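Glutathione s-transferase S2 (Nilaparvata lugens, PDB 5H5L) probably catalyses the conjugation of glutathione to electrophilic compounds as a sigma-class transferase, and acts as a glutathione-requiring prostaglandin D synthase. Local coordinates at residues Y8-G13 and D31-R36; I18-S23 and K191-K196; A75-S80 and G147-G152. One frame throughout, in Å; residues are numbered along the deposited sequence.

Overall arrangement
Contact 1 lies in the thioredoxin-like N-terminal domain, where strands 4-9 and 30-34 pair beside the bound glutathione. Contact 2 sets helix 15-25, which connects those two strands, against helix 188-196 of the C-terminal domain, so their segments alternate along the chain. The two centres are about 14 Å apart, and Arg19 of contact 2 bridges to Phe11 and Asp31 of contact 1. Contact 3, between the linker 75-80 and the start of helix 151-164, falls in sequence between the two halves of contact 2; its centre is about 17 Å from contact 2 and 27 Å from contact 1. Contacts 2 and 3 thus help seat the glutathione-binding domain on the helical one.

Contact 1 (Y8-G13 and D31-R36); sequences YFNFAG and DNRIER. With GSH (glutathione), chain E.
Tyr8 and Phe9 pair with Arg33 and Ile34 where strands 4-9 and 30-34 run parallel, the two strands of the beta-alpha-beta unit of the thioredoxin-like domain, linked by helix 15-25. Backbone bonds set the register. Tyr8 N donates to Asn32 O at 3.1 Å, and Tyr8 O receives a weak bond from Ile34 N. Just beyond strand 4-9, Asn10 N reaches Ile34 O at 2.9 Å, while Asn10 itself is the centre of an inverse gamma turn that bends the chain.

Side-chain bonds extend the join past the strand end. Asparagine suits the turn because its amide offers an acceptor and a donor: OD1 takes a nearly straight bond (164°) from Arg33 NH1 at 3.1 Å, close to the guanidinium plane, and ND2 gives one to Glu35 OE2 at 2.7 Å. Arg33 is extended from CG to NE and crosses the Asn10 side chain at about a right angle. Its NE also forms a salt bridge with Asp31 OD2 at 2.9 Å, so two partners fix the rotation of the guanidinium. The other Asp31 oxygen pairs with Arg19.

Apolar contact falls to Phe9 and Ile34, with Phe9 CD1 4.2 Å from Ile34 CB and the ring edge turned to Ile34 O. Trp39, which binds glutathione, meets the Phe9 ring edge-to-face.

Glutathione touches both aromatic residues of the strand end. Phe9 CE2 packs 4.0 Å from its CB2. Tyr8 leaves the sheet on the face it shares with Arg33, its CG anti to the backbone N (chi1 -173°), and its hydroxyl takes a hydrogen bond from Leu14 N. This hydroxyl is placed to interact with the thiol, consistent with the role of the tyrosine in sigma-class enzymes: Tyr8 OH lies 3.2 Å from SG2, which sits at the ring's edge.

Contact 2 (I18-S23 and K191-K196); sequences IRWMLS and KAWIEK
Trp193 is the central residue, its indole reaching from helix 188-196 across to Arg19, Trp20 and Ser23 of helix 15-25. The two axes come within 9.7 Å at an angle of 125°, a separation taken up by these four side chains. Trp193 CG is anti to the backbone N (chi1 168°), which starts the ring toward the other helix. Arg19 CB lies over one face, offset to the rim, and Arg19 CD is 3.7 Å from Trp193 CZ2; the guanidinium is turned only 15° from the indole plane. Near the root of the side chain, Ser23 OG lies 3.5 Å from Trp193 CB; serine is small, and its hydroxyl donates to Arg19 O.

The Trp20 side chain crosses that of Trp193 at about a right angle, CD1 to CD1 at 3.5 Å, the five-membered rings meeting obliquely, neither stacked nor edge-to-face; Trp20 CZ2 meets Ile194 CD1. Both indole NE1 groups donate to Glu16 OE2, so one carboxylate oxygen satisfies two buried donors. The Arg19 guanidinium bonds to Asp31, Glu16 and the backbone oxygens of Phe9 and Phe11. Beyond Trp20 lies helix 151-164, with Ile154 and Ser158, while Ile18 and Leu22 face strand 4-9 and helix 64-75.

Contact 3 (A75-S80 and G147-G152); sequences AGLAGS and GKLSWG
Leu77 of the linker and Trp151 at the start of helix 151-164 are joined by a backbone hydrogen bond, Trp151 N to Leu77 O at 2.8 Å. The same oxygen touches Ser150 CA at 3.3 Å in a CA-H...O contact. It also lies near the edge of the indole, 3.3 Å from Trp151 CD1. The first turn of a helix has amide hydrogens without partners inside the helix, and here the linker supplies an acceptor for one of them.

Apolar groups pack beside this bond. Leu77 points toward the other segment and sets its CD2 methyl 3.8 Å from Leu149 CD2, the two branched chains meeting obliquely; Tyr24 also touches Leu77. Trp151 CG sits between the backbone N and the carbonyl carbon (chi1 68°), the crowded position for a side chain. Its CD1 edge lies beside Ala78, 4.3 Å from Ala78 CA. Ile88 and Ala68, from the flanking helices, also pack on Trp151.

The polar contacts are nearer the surface. A water stands 2.8 Å from Ala78 O and equally near Leu149 O. Lys148, extended beyond CG, brings NZ 2.7 Å from Ser80 OG and has its salt bridge with Glu84.

Gly76 ends helix 64-75 in a Schellman motif, its positive phi easy for a residue without a side chain. Ser150 is the N-cap of helix 151-164: its side chain caps a backbone N of the first turn, and Ser150 N in return bonds to Asp153 OD2. Together these make a capping box, the N-capping box known at this helix start in glutathione transferases.

Contact 1 (Y8-G13 and D31-R36)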
loop_
_atom_site.group_PDB
_atom_site.type_symbol
_atom_site.label_atom_id
_atom_site.label_comp_id
_atom_site.label_asym_id
_atom_site.label_seq_id
_atom_site.Cartn_x
_atom_site.Cartn_y
_atom_site.Cartn_z
ATOM N N TYR B 8 10.372 7.257 14.624
ATOM C CA TYR B 8 9.299 6.332 14.900
ATOM C C TYR B 8 9.241 6.204 16.419
ATOM O O TYR B 8 10.042 6.798 17.135
ATOM C CB TYR B 8 9.522 4.980 14.192
ATOM C CG TYR B 8 8.348 4.052 14.313
ATOM C CD1 TYR B 8 7.182 4.293 13.606
ATOM C CD2 TYR B 8 8.393 2.934 15.136
ATOM C CE1 TYR B 8 6.094 3.459 13.728
ATOM C CE2 TYR B 8 7.295 2.093 15.259
ATOM C CZ TYR B 8 6.159 2.361 14.551
ATOM O OH TYR B 8 5.053 1.545 14.646
ATOM N N PHE B 9 8.254 5.467 16.895
ATOM C CA PHE B 9 8.125 5.187 18.307
ATOM C C PHE B 9 9.254 4.274 18.787
ATOM O O PHE B 9 10.027 3.703 18.002
ATOM C CB PHE B 9 6.779 4.545 18.585
ATOM C CG PHE B 9 5.607 5.442 18.325
ATOM C CD1 PHE B 9 5.392 6.564 19.095
ATOM C CD2 PHE B 9 4.700 5.141 17.327
ATOM C CE1 PHE B 9 4.287 7.388 18.871
ATOM C CE2 PHE B 9 3.594 5.959 17.094
ATOM C CZ PHE B 9 3.395 7.082 17.866
ATOM N N ASN B 10 9.348 4.142 20.113
ATOM C CA ASN B 10 10.362 3.288 20.736
ATOM C C ASN B 10 9.834 1.854 20.838
ATOM O O ASN B 10 9.565 1.324 21.914
ATOM C CB ASN B 10 10.768 3.845 22.100
ATOM C CG ASN B 10 12.241 3.582 22.438
ATOM O OD1 ASN B 10 12.841 2.593 22.000
ATOM N ND2 ASN B 10 12.826 4.477 23.229
ATOM N N PHE B 11 9.613 1.274 19.659
ATOM C CA PHE B 11 9.490 -0.166 19.471
ATOM C C PHE B 11 9.670 -0.471 17.985
ATOM O O PHE B 11 9.975 0.413 17.176
ATOM C CB PHE B 11 8.167 -0.703 20.023
ATOM C CG PHE B 11 6.924 -0.064 19.453
ATOM C CD1 PHE B 11 6.222 -0.676 18.427
ATOM C CD2 PHE B 11 6.414 1.108 20.001
ATOM C CE1 PHE B 11 5.053 -0.110 17.919
ATOM C CE2 PHE B 11 5.242 1.685 19.504
ATOM C CZ PHE B 11 4.562 1.076 18.461
ATOM N N ALA B 12 9.505 -1.746 17.632
ATOM C CA ALA B 12 9.741 -2.200 16.268
ATOM C C ALA B 12 8.673 -1.660 15.326
ATOM O O ALA B 12 8.942 -0.731 14.562
ATOM C CB ALA B 12 9.782 -3.731 16.222
ATOM N N GLY B 13 7.474 -2.239 15.379
ATOM C CA GLY B 13 6.346 -1.788 14.581
ATOM C C GLY B 13 6.744 -1.563 13.138
ATOM O O GLY B 13 7.505 -2.343 12.548
ATOM N N ASP B 31 18.597 6.991 14.513
ATOM C CA ASP B 31 17.430 6.214 14.924
ATOM C C ASP B 31 16.698 7.008 15.997
ATOM O O ASP B 31 16.807 6.747 17.197
ATOM C CB ASP B 31 17.856 4.836 15.428
ATOM C CG ASP B 31 16.704 3.882 15.590
ATOM O OD1 ASP B 31 15.691 4.043 14.883
ATOM O OD2 ASP B 31 16.806 2.955 16.430
ATOM N N ASN B 32 15.919 7.990 15.546
ATOM C CA ASN B 32 15.197 8.896 16.439
ATOM C C ASN B 32 13.922 8.237 16.959
ATOM O O ASN B 32 12.926 8.139 16.233
ATOM C CB ASN B 32 14.900 10.200 15.691
ATOM C CG ASN B 32 14.261 11.243 16.569
ATOM O OD1 ASN B 32 14.699 11.470 17.698
ATOM N ND2 ASN B 32 13.201 11.881 16.063
ATOM N N ARG B 33 13.934 7.813 18.236
ATOM C CA ARG B 33 12.833 7.081 18.858
ATOM C C ARG B 33 12.004 7.961 19.785
ATOM O O ARG B 33 12.544 8.757 20.558
ATOM C CB ARG B 33 13.347 5.869 19.645
ATOM C CG ARG B 33 14.040 4.838 18.773
ATOM C CD ARG B 33 14.689 3.669 19.548
ATOM N NE ARG B 33 14.963 2.590 18.605
ATOM C CZ ARG B 33 14.346 1.410 18.551
ATOM N NH1 ARG B 33 13.407 1.042 19.413
ATOM N NH2 ARG B 33 14.674 0.592 17.582
ATOM N N ILE B 34 10.690 7.769 19.737
ATOM C CA ILE B 34 9.721 8.633 20.394
ATOM C C ILE B 34 8.999 7.843 21.462
ATOM O O ILE B 34 8.493 6.744 21.193
ATOM C CB ILE B 34 8.686 9.194 19.402
ATOM C CG1 ILE B 34 9.379 9.822 18.215
ATOM C CG2 ILE B 34 7.771 10.204 20.092
ATOM C CD1 ILE B 34 10.314 10.956 18.574
ATOM N N GLU B 35 8.893 8.437 22.648
ATOM C CA GLU B 35 8.081 7.870 23.710
ATOM C C GLU B 35 6.614 8.252 23.538
ATOM O O GLU B 35 6.275 9.354 23.095
ATOM C CB GLU B 35 8.581 8.335 25.075
ATOM C CG GLU B 35 10.009 7.905 25.410
ATOM C CD GLU B 35 10.215 6.385 25.401
ATOM O OE1 GLU B 35 9.328 5.628 25.877
ATOM O OE2 GLU B 35 11.278 5.956 24.893
ATOM N N ARG B 36 5.744 7.313 23.918
ATOM C CA ARG B 36 4.299 7.479 23.761
ATOM C C ARG B 36 3.813 8.716 24.494
ATOM O O ARG B 36 2.800 9.320 24.120
ATOM C CB ARG B 36 3.577 6.237 24.295
ATOM C CG ARG B 36 4.404 4.932 24.177
ATOM C CD ARG B 36 3.573 3.717 23.817
ATOM N NE ARG B 36 3.021 3.844 22.467
ATOM C CZ ARG B 36 1.731 3.754 22.150
ATOM N NH1 ARG B 36 0.813 3.499 23.082
ATOM N NH2 ARG B 36 1.354 3.903 20.883
HETATM N N1 GSH E . 0.590 3.545 5.881
HETATM C CA1 GSH E . 1.456 4.079 6.926
HETATM C C1 GSH E . 2.833 3.402 6.825
HETATM O O11 GSH E . 2.916 2.219 6.362
HETATM O O12 GSH E . 3.885 4.001 7.204
HETATM C CB1 GSH E . 0.864 3.724 8.317
HETATM C CG1 GSH E . 1.647 4.506 9.360
HETATM C CD1 GSH E . 0.982 4.304 10.760
HETATM O OE1 GSH E . -0.031 3.705 10.886
HETATM N N2 GSH E . 1.651 4.883 11.929
HETATM C CA2 GSH E . 1.057 4.684 13.245
HETATM C C2 GSH E . 0.918 6.032 13.930
HETATM O O2 GSH E . 1.592 6.944 13.587
HETATM C CB2 GSH E . 2.018 3.839 14.050
HETATM S SG2 GSH E . 2.308 2.264 13.251
HETATM N N3 GSH E . -0.016 6.156 15.037
HETATM C CA3 GSH E . -0.135 7.429 15.741
HETATM C C3 GSH E . -1.382 8.165 15.291
HETATM O O31 GSH E . -2.114 7.701 14.387
HETATM O O32 GSH E . -1.653 9.238 15.854
#

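Contact 2 (I18-S23 and K191-K196)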
loop_
_atom_site.group_PDB
_atom_site.type_symbol
_atom_site.label_atom_id
_atom_site.label_comp_id
_atom_site.label_asym_id
_atom_site.label_seq_id
_atom_site.Cartn_x
_atom_site.Cartn_y
_atom_site.Cartn_z
ATOM N N ILE B 18 12.277 -0.304 8.070
ATOM C CA ILE B 18 13.204 0.704 7.571
ATOM C C ILE B 18 14.558 0.574 8.263
ATOM O O ILE B 18 15.614 0.651 7.621
ATOM C CB ILE B 18 12.594 2.105 7.755
ATOM C CG1 ILE B 18 11.298 2.242 6.941
ATOM C CG2 ILE B 18 13.583 3.169 7.305
ATOM C CD1 ILE B 18 10.423 3.377 7.354
ATOM N N ARG B 19 14.554 0.340 9.579
ATOM C CA ARG B 19 15.820 0.110 10.276
ATOM C C ARG B 19 16.562 -1.090 9.698
ATOM O O ARG B 19 17.785 -1.037 9.488
ATOM C CB ARG B 19 15.567 -0.084 11.776
ATOM C CG ARG B 19 14.965 1.123 12.507
ATOM C CD ARG B 19 14.436 0.738 13.891
ATOM N NE ARG B 19 13.783 1.827 14.618
ATOM C CZ ARG B 19 12.651 1.709 15.296
ATOM N NH1 ARG B 19 12.002 0.550 15.346
ATOM N NH2 ARG B 19 12.142 2.763 15.919
ATOM N N TRP B 20 15.847 -2.191 9.433
ATOM C CA TRP B 20 16.520 -3.350 8.858
ATOM C C TRP B 20 17.068 -3.042 7.482
ATOM O O TRP B 20 18.168 -3.476 7.143
ATOM C CB TRP B 20 15.590 -4.571 8.763
ATOM C CG TRP B 20 15.258 -5.218 10.084
ATOM C CD1 TRP B 20 15.391 -4.665 11.318
ATOM C CD2 TRP B 20 14.731 -6.546 10.296
ATOM N NE1 TRP B 20 14.976 -5.555 12.287
ATOM C CE2 TRP B 20 14.565 -6.711 11.681
ATOM C CE3 TRP B 20 14.370 -7.594 9.447
ATOM C CZ2 TRP B 20 14.066 -7.865 12.236
ATOM C CZ3 TRP B 20 13.872 -8.752 10.006
ATOM C CH2 TRP B 20 13.745 -8.883 11.387
ATOM N N MET B 21 16.303 -2.330 6.647
ATOM C CA MET B 21 16.793 -2.012 5.304
ATOM C C MET B 21 18.022 -1.108 5.366
ATOM O O MET B 21 18.982 -1.287 4.603
ATOM C CB MET B 21 15.684 -1.353 4.481
ATOM C CG MET B 21 14.594 -2.315 3.986
ATOM S SD MET B 21 15.232 -3.713 3.081
ATOM C CE MET B 21 16.071 -2.935 1.760
ATOM N N LEU B 22 18.009 -0.140 6.256
ATOM C CA LEU B 22 19.170 0.745 6.371
ATOM C C LEU B 22 20.373 -0.026 6.907
ATOM O O LEU B 22 21.503 0.178 6.445
ATOM C CB LEU B 22 18.832 1.924 7.271
ATOM C CG LEU B 22 17.840 2.951 6.698
ATOM C CD1 LEU B 22 17.410 3.856 7.780
ATOM C CD2 LEU B 22 18.508 3.745 5.604
ATOM N N SER B 23 20.123 -0.980 7.808
ATOM C CA SER B 23 21.196 -1.845 8.307
ATOM C C SER B 23 21.726 -2.722 7.195
ATOM O O SER B 23 22.938 -2.785 6.961
ATOM C CB SER B 23 20.683 -2.689 9.463
ATOM O OG SER B 23 20.357 -1.853 10.542
ATOM N N LYS B 191 21.204 -9.389 11.431
ATOM C CA LYS B 191 21.606 -10.045 12.673
ATOM C C LYS B 191 22.280 -9.069 13.631
ATOM O O LYS B 191 21.927 -8.975 14.810
ATOM C CB LYS B 191 22.561 -11.185 12.321
ATOM C CG LYS B 191 22.698 -12.251 13.389
ATOM C CD LYS B 191 23.595 -13.368 12.888
ATOM C CE LYS B 191 23.727 -14.468 13.924
ATOM N NZ LYS B 191 24.438 -13.984 15.130
ATOM N N ALA B 192 23.287 -8.367 13.137
ATOM C CA ALA B 192 23.942 -7.329 13.921
ATOM C C ALA B 192 22.935 -6.351 14.499
ATOM O O ALA B 192 22.958 -6.044 15.697
ATOM C CB ALA B 192 24.954 -6.591 13.048
ATOM N N TRP B 193 22.047 -5.821 13.648
ATOM C CA TRP B 193 21.080 -4.846 14.133
ATOM C C TRP B 193 20.244 -5.432 15.248
ATOM O O TRP B 193 19.982 -4.775 16.257
ATOM C CB TRP B 193 20.165 -4.359 12.994
ATOM C CG TRP B 193 19.041 -3.622 13.579
ATOM C CD1 TRP B 193 17.786 -4.078 13.807
ATOM C CD2 TRP B 193 19.093 -2.301 14.100
ATOM N NE1 TRP B 193 17.039 -3.114 14.427
ATOM C CE2 TRP B 193 17.820 -2.004 14.610
ATOM C CE3 TRP B 193 20.098 -1.334 14.182
ATOM C CZ2 TRP B 193 17.526 -0.783 15.206
ATOM C CZ3 TRP B 193 19.796 -0.122 14.752
ATOM C CH2 TRP B 193 18.524 0.141 15.265
ATOM N N ILE B 194 19.804 -6.669 15.074
ATOM C CA ILE B 194 18.987 -7.316 16.088
ATOM C C ILE B 194 19.766 -7.420 17.392
ATOM O O ILE B 194 19.210 -7.238 18.479
ATOM C CB ILE B 194 18.529 -8.695 15.574
ATOM C CG1 ILE B 194 17.514 -8.510 14.424
ATOM C CG2 ILE B 194 17.959 -9.528 16.714
ATOM C CD1 ILE B 194 17.344 -9.720 13.584
ATOM N N GLU B 195 21.065 -7.700 17.299
ATOM C CA GLU B 195 21.874 -7.861 18.502
ATOM C C GLU B 195 22.075 -6.530 19.211
ATOM O O GLU B 195 21.982 -6.458 20.442
ATOM C CB GLU B 195 23.227 -8.478 18.149
ATOM C CG GLU B 195 23.174 -9.949 17.798
ATOM C CD GLU B 195 24.446 -10.405 17.112
ATOM O OE1 GLU B 195 25.345 -9.555 16.924
ATOM O OE2 GLU B 195 24.541 -11.599 16.746
ATOM N N LYS B 196 22.355 -5.466 18.456
ATOM C CA LYS B 196 22.664 -4.186 19.073
ATOM C C LYS B 196 21.434 -3.318 19.292
ATOM O O LYS B 196 21.505 -2.362 20.073
ATOM C CB LYS B 196 23.706 -3.429 18.235
ATOM C CG LYS B 196 23.172 -2.533 17.102
ATOM C CD LYS B 196 24.222 -1.555 16.630
ATOM C CE LYS B 196 23.604 -0.466 15.767
ATOM N NZ LYS B 196 24.506 0.712 15.591
#

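Contact 3 (A75-S80 and G147-G152)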
loop_
_atom_site.group_PDB
_atom_site.type_symbol
_atom_site.label_atom_id
_atom_site.label_comp_id
_atom_site.label_asym_id
_atom_site.label_seq_id
_atom_site.Cartn_x
_atom_site.Cartn_y
_atom_site.Cartn_z
ATOM N N ALA B 75 19.517 -1.165 -2.329
ATOM C CA ALA B 75 20.214 -2.330 -1.779
ATOM C C ALA B 75 20.409 -3.440 -2.789
ATOM O O ALA B 75 21.032 -4.449 -2.460
ATOM C CB ALA B 75 19.462 -2.883 -0.575
ATOM N N GLY B 76 19.883 -3.296 -3.994
ATOM C CA GLY B 76 19.850 -4.413 -4.921
ATOM C C GLY B 76 18.920 -5.542 -4.531
ATOM O O GLY B 76 19.169 -6.699 -4.901
ATOM N N LEU B 77 17.871 -5.245 -3.773
ATOM C CA LEU B 77 16.885 -6.232 -3.347
ATOM C C LEU B 77 15.507 -5.969 -3.941
ATOM O O LEU B 77 14.486 -6.150 -3.270
ATOM C CB LEU B 77 16.797 -6.247 -1.831
ATOM C CG LEU B 77 18.061 -6.642 -1.073
ATOM C CD1 LEU B 77 17.694 -6.681 0.377
ATOM C CD2 LEU B 77 18.632 -7.994 -1.521
ATOM N N ALA B 78 15.469 -5.513 -5.191
ATOM C CA ALA B 78 14.212 -5.338 -5.914
ATOM C C ALA B 78 14.202 -6.226 -7.149
ATOM O O ALA B 78 14.998 -7.162 -7.235
ATOM C CB ALA B 78 13.987 -3.872 -6.303
ATOM N N GLY B 79 13.322 -5.961 -8.112
ATOM C CA GLY B 79 13.211 -6.844 -9.257
ATOM C C GLY B 79 14.209 -6.495 -10.375
ATOM O O GLY B 79 14.638 -5.355 -10.507
ATOM N N SER B 80 14.527 -7.494 -11.209
ATOM C CA SER B 80 15.333 -7.270 -12.412
ATOM C C SER B 80 14.549 -6.642 -13.564
ATOM O O SER B 80 15.172 -6.176 -14.524
ATOM C CB SER B 80 15.932 -8.588 -12.887
ATOM O OG SER B 80 16.683 -9.195 -11.853
ATOM N N GLY B 147 11.941 -16.201 -6.426
ATOM C CA GLY B 147 13.002 -17.101 -6.029
ATOM C C GLY B 147 14.253 -16.427 -5.525
ATOM O O GLY B 147 15.317 -17.032 -5.562
ATOM N N LYS B 148 14.171 -15.185 -5.047
ATOM C CA LYS B 148 15.362 -14.534 -4.509
ATOM C C LYS B 148 14.968 -13.494 -3.466
ATOM O O LYS B 148 13.833 -13.004 -3.441
ATOM C CB LYS B 148 16.217 -13.882 -5.617
ATOM C CG LYS B 148 15.507 -12.833 -6.463
ATOM C CD LYS B 148 16.332 -12.393 -7.707
ATOM C CE LYS B 148 15.569 -11.373 -8.535
ATOM N NZ LYS B 148 16.138 -10.983 -9.860
ATOM N N LEU B 149 15.935 -13.178 -2.605
ATOM C CA LEU B 149 15.737 -12.229 -1.515
ATOM C C LEU B 149 15.294 -10.864 -2.047
ATOM O O LEU B 149 15.876 -10.332 -2.996
ATOM C CB LEU B 149 17.026 -12.065 -0.719
ATOM C CG LEU B 149 16.904 -11.173 0.529
ATOM C CD1 LEU B 149 16.156 -11.894 1.635
ATOM C CD2 LEU B 149 18.239 -10.743 1.029
ATOM N N SER B 150 14.267 -10.296 -1.429
ATOM C CA SER B 150 13.801 -8.971 -1.793
ATOM C C SER B 150 13.586 -8.114 -0.553
ATOM O O SER B 150 13.581 -8.606 0.578
ATOM C CB SER B 150 12.506 -9.049 -2.613
ATOM O OG SER B 150 11.376 -9.422 -1.833
ATOM N N TRP B 151 13.392 -6.794 -0.783
ATOM C CA TRP B 151 12.974 -5.908 0.300
ATOM C C TRP B 151 11.655 -6.382 0.876
ATOM O O TRP B 151 11.376 -6.178 2.059
ATOM C CB TRP B 151 12.855 -4.441 -0.203
ATOM C CG TRP B 151 11.730 -4.240 -1.177
ATOM C CD1 TRP B 151 11.800 -4.333 -2.547
ATOM C CD2 TRP B 151 10.374 -3.924 -0.869
ATOM N NE1 TRP B 151 10.581 -4.088 -3.099
ATOM C CE2 TRP B 151 9.687 -3.836 -2.090
ATOM C CE3 TRP B 151 9.666 -3.716 0.327
ATOM C CZ2 TRP B 151 8.344 -3.549 -2.161
ATOM C CZ3 TRP B 151 8.330 -3.434 0.261
ATOM C CH2 TRP B 151 7.666 -3.363 -0.968
ATOM N N GLY B 152 10.844 -7.041 0.059
ATOM C CA GLY B 152 9.613 -7.594 0.557
ATOM C C GLY B 152 9.823 -8.611 1.674
ATOM O O GLY B 152 9.094 -8.612 2.672
HETATM O O HOH W 1 14.930 -9.305 -5.396
#